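Local structure of aryl acylamidase (bacterium CSBL00001, 4YJ6) at residues 53-58 with 88-93; 140-143 with 149-152; 227-232 with 485-490; 316-321 with 432-437. The protein probably hydrolyses aryl acylamides as an aryl acylamidase of the amidase signature enzyme family. All blocks are in the same frame, centred on the assembly; numbering follows the deposited sequence.

In the fold
Contacts 1, 2 and 3 follow one another along the chain, and contact 4 is nested inside the loop closed by contact 3. Contact 1 lies beside the small three-stranded sheet: its segments follow the outer strands 48-51 and 80-84. Contact 2 comes after the middle strand of that sheet, 126-131. Contact 3 lies where strand 223-228 of the large mixed sheet ends, and contact 4 sets helix 315-339 against helix 434-439, which leads toward strand 443-451 of the same sheet. The centres of contacts 1 and 4 are about 35 Å apart, on opposite sides of the chain's centre. Contacts 2 and 3 are closer, about 19 Å between centres. None touches another; each joins different elements of the fold.

Contact 1: 53-58 with 88-93; sequences YDEARE and AAKPGW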
# COMPACT_ATOMS: atom_id res chain seq x y z
N TYR A 53 -7.91 18.72 -10.55
CA TYR A 53 -9.05 18.52 -11.42
C TYR A 53 -8.80 19.12 -12.80
O TYR A 53 -9.13 18.51 -13.82
CB TYR A 53 -10.29 19.14 -10.79
CG TYR A 53 -10.81 18.45 -9.55
CD1 TYR A 53 -10.29 17.21 -9.13
CD2 TYR A 53 -11.84 19.01 -8.81
CE1 TYR A 53 -10.83 16.56 -8.01
CE2 TYR A 53 -12.37 18.36 -7.70
CZ TYR A 53 -11.85 17.14 -7.31
OH TYR A 53 -12.36 16.50 -6.19
N ASP A 54 -8.26 20.33 -12.87
CA ASP A 54 -8.11 20.91 -14.20
C ASP A 54 -7.07 20.15 -15.02
O ASP A 54 -7.23 19.98 -16.23
CB ASP A 54 -7.73 22.41 -14.13
CG ASP A 54 -8.93 23.30 -13.89
OD1 ASP A 54 -10.08 22.80 -13.87
OD2 ASP A 54 -8.71 24.52 -13.71
N GLU A 55 -6.03 19.63 -14.37
CA GLU A 55 -5.05 18.87 -15.12
C GLU A 55 -5.69 17.64 -15.71
O GLU A 55 -5.42 17.27 -16.86
CB GLU A 55 -3.88 18.44 -14.22
CG GLU A 55 -2.77 17.82 -15.04
CD GLU A 55 -1.60 17.36 -14.22
OE1 GLU A 55 -0.85 18.24 -13.72
OE2 GLU A 55 -1.45 16.13 -14.04
N ALA A 56 -6.49 16.96 -14.89
CA ALA A 56 -7.19 15.79 -15.34
C ALA A 56 -8.12 16.14 -16.49
O ALA A 56 -8.22 15.35 -17.44
CB ALA A 56 -7.95 15.15 -14.22
N ARG A 57 -8.80 17.29 -16.42
CA ARG A 57 -9.70 17.72 -17.52
C ARG A 57 -8.93 17.95 -18.81
O ARG A 57 -9.39 17.58 -19.91
CB ARG A 57 -10.46 19.00 -17.15
CG ARG A 57 -11.45 18.79 -16.02
CD ARG A 57 -12.03 20.12 -15.53
NE ARG A 57 -13.19 19.92 -14.67
CZ ARG A 57 -13.36 20.47 -13.48
NH1 ARG A 57 -12.42 21.25 -12.95
NH2 ARG A 57 -14.46 20.20 -12.79
N GLU A 58 -7.74 18.56 -18.69
CA GLU A 58 -6.88 18.80 -19.85
C GLU A 58 -6.43 17.50 -20.46
O GLU A 58 -6.50 17.32 -21.68
CB GLU A 58 -5.63 19.60 -19.42
CG GLU A 58 -5.98 20.97 -18.90
CD GLU A 58 -4.76 21.67 -18.33
OE1 GLU A 58 -3.93 22.17 -19.14
OE2 GLU A 58 -4.63 21.69 -17.07
N ALA A 88 5.89 12.15 -2.69
CA ALA A 88 5.30 12.37 -4.02
C ALA A 88 6.28 13.15 -4.87
O ALA A 88 6.84 14.14 -4.40
CB ALA A 88 3.99 13.13 -3.89
N ALA A 89 6.49 12.73 -6.11
CA ALA A 89 7.16 13.62 -7.07
C ALA A 89 6.35 13.62 -8.36
O ALA A 89 6.23 12.60 -9.05
CB ALA A 89 8.59 13.16 -7.35
N LYS A 90 5.77 14.78 -8.67
CA LYS A 90 5.09 14.94 -9.96
C LYS A 90 5.21 16.42 -10.27
O LYS A 90 4.81 17.26 -9.47
CB LYS A 90 3.62 14.51 -9.91
CG LYS A 90 2.97 14.68 -11.29
CD LYS A 90 1.62 14.08 -11.37
CE LYS A 90 1.16 13.93 -12.85
NZ LYS A 90 1.17 15.17 -13.69
N PRO A 91 5.78 16.75 -11.43
CA PRO A 91 6.11 18.17 -11.63
C PRO A 91 4.93 19.13 -11.42
O PRO A 91 3.83 18.89 -11.95
CB PRO A 91 6.63 18.18 -13.07
CG PRO A 91 7.31 16.83 -13.20
CD PRO A 91 6.35 15.88 -12.46
N GLY A 92 5.14 20.17 -10.61
CA GLY A 92 4.09 21.13 -10.31
C GLY A 92 3.11 20.75 -9.21
O GLY A 92 2.28 21.56 -8.83
N TRP A 93 3.22 19.53 -8.67
CA TRP A 93 2.29 19.08 -7.64
C TRP A 93 2.92 19.23 -6.26
O TRP A 93 4.14 19.28 -6.12
CB TRP A 93 1.93 17.61 -7.85
CG TRP A 93 0.98 17.36 -9.00
CD1 TRP A 93 0.86 18.07 -10.17
CD2 TRP A 93 -0.00 16.33 -9.05
NE1 TRP A 93 -0.15 17.52 -10.96
CE2 TRP A 93 -0.69 16.45 -10.29
CE3 TRP A 93 -0.36 15.30 -8.17
CZ2 TRP A 93 -1.72 15.58 -10.66
CZ3 TRP A 93 -1.40 14.43 -8.54
CH2 TRP A 93 -2.05 14.57 -9.79
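Lys90 is the first residue of 88-93 to meet helix 53-69. Its side chain and that of Glu55 arrive from opposite directions. NZ of Lys90 forms a salt bridge with OE2 of Glu55 at 2.8 Å, on the syn side of that oxygen and somewhat out of the carboxylate plane. On the way, CD of Lys90 passes 3.4 Å above the centre of the Trp93 ring plane. The lysine chain and the indole both reach the same carboxylate. Pro91 and Gly92 form the corner of a type II beta turn, closed by the bond from Trp93 N to Lys90 O at 2.9 Å. The turn lies in the loop after strand 80-84, and the helix follows strand 48-51, so the contact ties together elements that follow the two outer strands of the small three-stranded sheet. Trp93 gives the second grip. Its NE1 donates to OE1 of Glu55 at 2.9 Å, nearly straight at 171°. The oxygen lies in the indole plane, but the N-H meets it from above the carboxylate plane. CZ2 of Trp93 also comes within 3.4 Å of Glu55 OE2. Glu55 reaches both donors with CG anti to its N, chi1 -172°, and its chain extended beyond. Tyr50 packs edge-to-face with the Trp93 ring, and Leu127 of strand 126-131 touches both Lys90 and Trp93.

Contact 2: 140-143 with 149-152; sequences GTTD and PTRN
Asp143 and Pro149 lie side by side at the neck of a closed loop of the amidase fold. The chain here runs from strand 126-131 toward the short, weakly bonded strand 151-152. A backbone bond from Thr150 N to Thr142 O, 3.0 Å long, closes the few residues between the segments, with the donor above the carbonyl plane. The same oxygen takes a CA-H contact from Pro149. The side chain of Asp143 runs along the proline. Its CB lies 4.0 Å from Pro149 CA. Its CG, anti to the backbone N with chi1 -164°, comes 3.6 Å from Pro149 CB. OD1 of Asp143 sits 2.9 Å from Pro149 N, which has no hydrogen to give; OD1 is instead hydrogen-bonded to a residue next to the segments. OD1 of Asp143 is also 3.4 Å from Pro149 CD. The other oxygen, OD2, is hydrogen-bonded to Thr413 OG1. Next to this pair, Thr142 and Thr150 also point the same way. Each hydroxyl has its main partner elsewhere: Thr142 OG1 bonds to Gly161 O, in the glycine- and serine-rich stretch of this family, and Thr150 OG1 bonds to Asn46 O and Asn132 ND2. Between the two threonines, the methyl CG2 of Thr142 rests 3.5 Å from Thr150 OG1.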
# COMPACT_ATOMS: atom_id res chain seq x y z
N GLY A 140 1.28 2.69 10.84
CA GLY A 140 0.32 1.91 10.08
C GLY A 140 -1.11 2.44 10.17
O GLY A 140 -2.07 1.72 9.87
N THR A 141 -1.25 3.70 10.58
CA THR A 141 -2.52 4.41 10.55
C THR A 141 -2.33 5.65 9.68
O THR A 141 -1.19 6.05 9.39
CB THR A 141 -2.94 4.88 11.94
OG1 THR A 141 -1.82 5.55 12.53
CG2 THR A 141 -3.34 3.65 12.80
N THR A 142 -3.42 6.24 9.24
CA THR A 142 -3.33 7.50 8.51
C THR A 142 -3.98 8.66 9.25
O THR A 142 -5.20 8.73 9.35
CB THR A 142 -3.94 7.36 7.11
OG1 THR A 142 -3.18 6.37 6.40
CG2 THR A 142 -3.86 8.72 6.34
N ASP A 143 -3.13 9.57 9.71
CA ASP A 143 -3.55 10.76 10.45
C ASP A 143 -2.36 11.66 10.54
O ASP A 143 -1.22 11.21 10.48
CB ASP A 143 -3.97 10.34 11.87
CG ASP A 143 -4.79 11.42 12.59
OD1 ASP A 143 -5.00 12.50 12.00
OD2 ASP A 143 -5.21 11.18 13.76
N PRO A 149 -7.25 12.76 10.11
CA PRO A 149 -7.31 11.31 9.89
C PRO A 149 -8.09 10.88 8.65
O PRO A 149 -9.13 11.46 8.32
CB PRO A 149 -8.05 10.81 11.14
CG PRO A 149 -8.95 11.97 11.53
CD PRO A 149 -8.22 13.23 11.13
N THR A 150 -7.61 9.85 7.96
CA THR A 150 -8.41 9.25 6.90
C THR A 150 -9.22 8.11 7.48
O THR A 150 -8.67 7.17 8.07
CB THR A 150 -7.54 8.74 5.74
OG1 THR A 150 -6.89 9.85 5.11
CG2 THR A 150 -8.38 8.04 4.69
N ARG A 151 -10.54 8.19 7.29
CA ARG A 151 -11.51 7.32 7.96
C ARG A 151 -11.94 6.11 7.12
O ARG A 151 -11.90 6.13 5.89
CB ARG A 151 -12.73 8.17 8.37
CG ARG A 151 -12.32 9.37 9.22
CD ARG A 151 -13.54 10.16 9.76
NE ARG A 151 -13.09 11.33 10.51
CZ ARG A 151 -12.82 12.53 9.99
NH1 ARG A 151 -12.96 12.76 8.69
NH2 ARG A 151 -12.40 13.52 10.78
N ASN A 152 -12.37 5.07 7.82
CA ASN A 152 -12.68 3.80 7.21
C ASN A 152 -14.08 3.79 6.61
O ASN A 152 -15.05 4.01 7.37
CB ASN A 152 -12.59 2.70 8.29
CG ASN A 152 -12.41 1.34 7.70
OD1 ASN A 152 -13.17 0.95 6.81
ND2 ASN A 152 -11.37 0.62 8.14

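Contact 3: 227-232 with 485-490; sequences ITRTVR and QYYDIP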
# COMPACT_ATOMS: atom_id res chain seq x y z
N ILE A 227 -3.56 -0.59 -5.01
CA ILE A 227 -4.66 -1.08 -4.18
C ILE A 227 -5.92 -1.09 -5.06
O ILE A 227 -6.20 -0.09 -5.71
CB ILE A 227 -4.84 -0.18 -2.96
CG1 ILE A 227 -3.57 -0.24 -2.11
CG2 ILE A 227 -6.11 -0.59 -2.11
CD1 ILE A 227 -3.52 0.77 -0.94
N THR A 228 -6.63 -2.22 -5.12
CA THR A 228 -7.77 -2.37 -6.04
C THR A 228 -8.90 -3.12 -5.33
O THR A 228 -8.75 -3.54 -4.19
CB THR A 228 -7.39 -3.21 -7.27
OG1 THR A 228 -6.93 -4.50 -6.83
CG2 THR A 228 -6.28 -2.54 -8.09
N ARG A 229 -10.03 -3.31 -6.00
CA ARG A 229 -11.10 -4.14 -5.44
C ARG A 229 -11.07 -5.52 -6.05
O ARG A 229 -11.67 -6.44 -5.48
CB ARG A 229 -12.49 -3.52 -5.67
CG ARG A 229 -12.70 -2.21 -4.85
CD ARG A 229 -14.12 -1.62 -4.97
NE ARG A 229 -14.40 -1.27 -6.35
CZ ARG A 229 -14.05 -0.11 -6.92
NH1 ARG A 229 -13.46 0.86 -6.22
NH2 ARG A 229 -14.32 0.07 -8.20
N THR A 230 -10.44 -5.68 -7.21
CA THR A 230 -10.33 -7.00 -7.85
C THR A 230 -8.89 -7.35 -8.14
O THR A 230 -8.05 -6.47 -8.36
CB THR A 230 -11.07 -7.09 -9.20
OG1 THR A 230 -10.35 -6.32 -10.21
CG2 THR A 230 -12.48 -6.56 -9.07
N VAL A 231 -8.62 -8.65 -8.20
CA VAL A 231 -7.28 -9.10 -8.50
C VAL A 231 -6.95 -8.79 -9.95
O VAL A 231 -5.82 -8.39 -10.25
CB VAL A 231 -7.10 -10.60 -8.18
CG1 VAL A 231 -5.69 -11.07 -8.57
CG2 VAL A 231 -7.37 -10.81 -6.66
N ARG A 232 -7.93 -8.91 -10.86
CA ARG A 232 -7.71 -8.59 -12.27
C ARG A 232 -7.25 -7.12 -12.41
O ARG A 232 -6.35 -6.83 -13.19
CB ARG A 232 -9.01 -8.79 -13.09
CG ARG A 232 -8.89 -8.32 -14.57
CD ARG A 232 -10.16 -8.64 -15.38
NE ARG A 232 -10.29 -10.11 -15.44
CZ ARG A 232 -11.34 -10.84 -15.02
NH1 ARG A 232 -12.47 -10.27 -14.54
NH2 ARG A 232 -11.28 -12.17 -15.11
N GLN A 485 -19.18 -8.73 -1.96
CA GLN A 485 -20.45 -8.49 -1.29
C GLN A 485 -20.28 -7.56 -0.10
O GLN A 485 -21.19 -6.84 0.25
CB GLN A 485 -21.11 -9.81 -0.81
CG GLN A 485 -20.38 -10.49 0.32
CD GLN A 485 -19.26 -11.40 -0.15
OE1 GLN A 485 -18.91 -11.45 -1.35
NE2 GLN A 485 -18.73 -12.18 0.78
N TYR A 486 -19.11 -7.57 0.54
CA TYR A 486 -18.93 -6.72 1.70
C TYR A 486 -18.92 -5.21 1.36
O TYR A 486 -19.12 -4.37 2.24
CB TYR A 486 -17.64 -7.07 2.44
CG TYR A 486 -17.55 -8.54 2.86
CD1 TYR A 486 -18.57 -9.16 3.57
CD2 TYR A 486 -16.43 -9.29 2.52
CE1 TYR A 486 -18.48 -10.51 3.93
CE2 TYR A 486 -16.32 -10.63 2.88
CZ TYR A 486 -17.36 -11.24 3.58
OH TYR A 486 -17.21 -12.56 3.91
N TYR A 487 -18.68 -4.87 0.09
CA TYR A 487 -18.72 -3.46 -0.31
C TYR A 487 -20.13 -2.90 -0.13
O TYR A 487 -20.33 -1.70 -0.22
CB TYR A 487 -18.23 -3.23 -1.76
CG TYR A 487 -16.76 -3.58 -1.97
CD1 TYR A 487 -15.78 -3.01 -1.17
CD2 TYR A 487 -16.39 -4.50 -2.93
CE1 TYR A 487 -14.43 -3.36 -1.33
CE2 TYR A 487 -15.06 -4.84 -3.11
CZ TYR A 487 -14.09 -4.26 -2.31
OH TYR A 487 -12.77 -4.64 -2.50
N ASP A 488 -21.13 -3.77 0.09
CA ASP A 488 -22.47 -3.24 0.36
C ASP A 488 -22.47 -2.29 1.55
O ASP A 488 -23.30 -1.38 1.65
CB ASP A 488 -23.49 -4.37 0.63
CG ASP A 488 -23.79 -5.22 -0.60
OD1 ASP A 488 -23.43 -4.86 -1.73
OD2 ASP A 488 -24.43 -6.28 -0.42
N ILE A 489 -21.55 -2.49 2.48
CA ILE A 489 -21.54 -1.66 3.67
C ILE A 489 -21.16 -0.22 3.33
O ILE A 489 -21.96 0.70 3.55
CB ILE A 489 -20.63 -2.28 4.77
CG1 ILE A 489 -21.24 -3.60 5.29
CG2 ILE A 489 -20.41 -1.29 5.90
CD1 ILE A 489 -20.28 -4.45 6.15
N PRO A 490 -19.96 0.01 2.77
CA PRO A 490 -19.70 1.40 2.34
C PRO A 490 -20.69 1.94 1.29
O PRO A 490 -21.00 3.12 1.32
CB PRO A 490 -18.25 1.35 1.79
CG PRO A 490 -17.99 -0.12 1.45
CD PRO A 490 -18.83 -0.91 2.48
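Arg229 and Tyr487 face each other with their CA atoms 9.2 Å apart, and the gap is filled by their side chains. Arg229 sits in the turn between strand 223-228 and helix 231-241. Thr230 is the N-cap of that helix, and its OG1 bonds to Asp233 N. Thr228 OG1 donates to Thr230 O at 2.7 Å. Tyr487 ends a 3-10 segment that runs into helix 488-491. The contact packs this C-terminal segment on the end of strand 223-228 of the large mixed sheet, and Trp483 NE1 bonds to Arg229 O. CD of Arg229 lies over one ring face, 3.9 Å from the centroid of Tyr487 and 16° off the normal, a CH-pi contact. CG of Arg229 is 3.5 Å from Tyr487 CZ, and CB is 3.4 Å from Tyr487 OH. The chain bends at chi3, -61°, and the guanidinium ends nearly perpendicular to the ring. NH1 of Arg229 bonds to Val171 O and Val176 O, while Tyr487 OH makes a weak hydrogen bond to Asn196 O. The tyrosine is paired with the aliphatic stem of the arginine. The charged end is turned to backbone carbonyls, which probably help to stabilise its charge.

Contact 4: 316-321 with 432-437; sequences KQMSDA and MTYLTN
The ring of Tyr434 meets helix 315-339 with its hydroxyl end and CE1. Met318 and Ser319 approach this ring obliquely. CB of Met318 is 3.8 Å from Tyr434 CE1 and 3.3 Å from Tyr434 OH, and Ser319 N is 3.5 Å from the same hydroxyl oxygen. Tyr434 CG lies between its backbone N and carbonyl carbon, chi1 66°, and the ring stretches from there across to the helix. Met318, modelled as selenomethionine, crosses the tyrosine at about a right angle. Its chain bends at chi3, -67°, and the terminal methyl CE comes 3.7 Å from Tyr434 OH. The selenium atom SE of Met318 touches Leu435 CD2 at 3.8 Å. Val381 of helix 368-389 packs against both Met318 and Leu435, adding a third helix to this apolar cluster. Segment 432-437 has other partners too: Asn437 ND2 bonds to Asp183 OD1, and Thr433 OG1 to Gly185 O. Asp183 and Gly185 belong to the glycine-rich stretch around the end of strand 178-183. The contact packs helix 434-439 on helix 315-339, while segment 432-437 also bonds to the stretch in which amidase signature enzymes as a family carry their nucleophilic serine.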
# COMPACT_ATOMS: atom_id res chain seq x y z
N LYS A 316 9.48 -7.22 19.37
CA LYS A 316 10.02 -5.91 19.72
C LYS A 316 11.39 -5.68 19.12
O LYS A 316 11.67 -4.59 18.66
CB LYS A 316 10.11 -5.71 21.26
CG LYS A 316 10.72 -4.34 21.60
CD LYS A 316 10.66 -4.05 23.11
CE LYS A 316 10.78 -2.53 23.39
NZ LYS A 316 12.10 -1.91 23.04
N GLN A 317 12.25 -6.69 19.14
CA GLN A 317 13.57 -6.50 18.54
C GLN A 317 13.44 -6.17 17.05
O GLN A 317 14.14 -5.31 16.55
CB GLN A 317 14.40 -7.77 18.69
CG GLN A 317 14.96 -7.91 20.12
CD GLN A 317 15.69 -9.24 20.31
OE1 GLN A 317 15.18 -10.30 19.96
NE2 GLN A 317 16.89 -9.18 20.87
N MSE A 318 12.53 -6.85 16.37
CA MSE A 318 12.35 -6.61 14.94
C MSE A 318 11.74 -5.24 14.64
O MSE A 318 12.20 -4.55 13.73
CB MSE A 318 11.49 -7.72 14.35
CG MSE A 318 12.19 -9.02 14.48
SE MSE A 318 11.35 -10.26 13.26
CE MSE A 318 9.57 -10.38 14.13
N SER A 319 10.69 -4.85 15.37
CA SER A 319 10.10 -3.55 15.11
C SER A 319 11.07 -2.41 15.44
O SER A 319 11.09 -1.39 14.73
CB SER A 319 8.76 -3.34 15.83
OG SER A 319 8.91 -3.30 17.26
N ASP A 320 11.84 -2.56 16.52
CA ASP A 320 12.85 -1.54 16.82
C ASP A 320 13.87 -1.40 15.67
O ASP A 320 14.25 -0.29 15.29
CB ASP A 320 13.62 -1.88 18.10
CG ASP A 320 12.84 -1.60 19.39
OD1 ASP A 320 11.79 -0.93 19.35
OD2 ASP A 320 13.31 -2.05 20.46
N ALA A 321 14.31 -2.53 15.11
CA ALA A 321 15.26 -2.50 13.99
C ALA A 321 14.62 -1.84 12.78
O ALA A 321 15.25 -1.03 12.09
CB ALA A 321 15.72 -3.94 13.61
N MSE A 432 2.50 -6.95 10.68
CA MSE A 432 3.36 -8.11 10.46
C MSE A 432 3.91 -8.18 9.05
O MSE A 432 4.89 -8.87 8.80
CB MSE A 432 2.57 -9.37 10.83
CG MSE A 432 2.08 -9.23 12.23
SE MSE A 432 1.42 -10.98 12.76
CE MSE A 432 -0.26 -11.04 11.81
N THR A 433 3.25 -7.44 8.16
CA THR A 433 3.74 -7.16 6.80
C THR A 433 5.21 -6.73 6.71
O THR A 433 5.84 -6.93 5.66
CB THR A 433 2.92 -5.98 6.23
OG1 THR A 433 2.77 -4.97 7.23
CG2 THR A 433 1.52 -6.46 5.89
N TYR A 434 5.76 -6.11 7.77
CA TYR A 434 7.10 -5.53 7.60
C TYR A 434 8.15 -6.62 7.35
O TYR A 434 9.27 -6.28 6.89
CB TYR A 434 7.54 -4.60 8.76
CG TYR A 434 7.73 -5.26 10.13
CD1 TYR A 434 8.77 -6.16 10.36
CD2 TYR A 434 6.90 -4.91 11.20
CE1 TYR A 434 8.95 -6.75 11.63
CE2 TYR A 434 7.07 -5.49 12.45
CZ TYR A 434 8.09 -6.40 12.66
OH TYR A 434 8.26 -6.97 13.92
N LEU A 435 7.84 -7.88 7.64
CA LEU A 435 8.83 -8.94 7.37
C LEU A 435 9.25 -8.95 5.89
O LEU A 435 10.41 -9.25 5.60
CB LEU A 435 8.32 -10.31 7.76
CG LEU A 435 8.00 -10.45 9.25
CD1 LEU A 435 7.38 -11.86 9.51
CD2 LEU A 435 9.25 -10.24 10.08
N THR A 436 8.34 -8.66 4.94
CA THR A 436 8.75 -8.72 3.53
C THR A 436 9.44 -7.43 3.09
O THR A 436 10.07 -7.40 2.04
CB THR A 436 7.56 -8.96 2.57
OG1 THR A 436 6.68 -7.84 2.62
CG2 THR A 436 6.80 -10.22 2.98
N ASN A 437 9.36 -6.37 3.88
CA ASN A 437 10.25 -5.23 3.64
C ASN A 437 11.68 -5.57 4.09
O ASN A 437 12.63 -5.03 3.59
CB ASN A 437 9.75 -3.96 4.35
CG ASN A 437 8.35 -3.61 3.91
OD1 ASN A 437 7.39 -4.01 4.55
ND2 ASN A 437 8.23 -2.88 2.80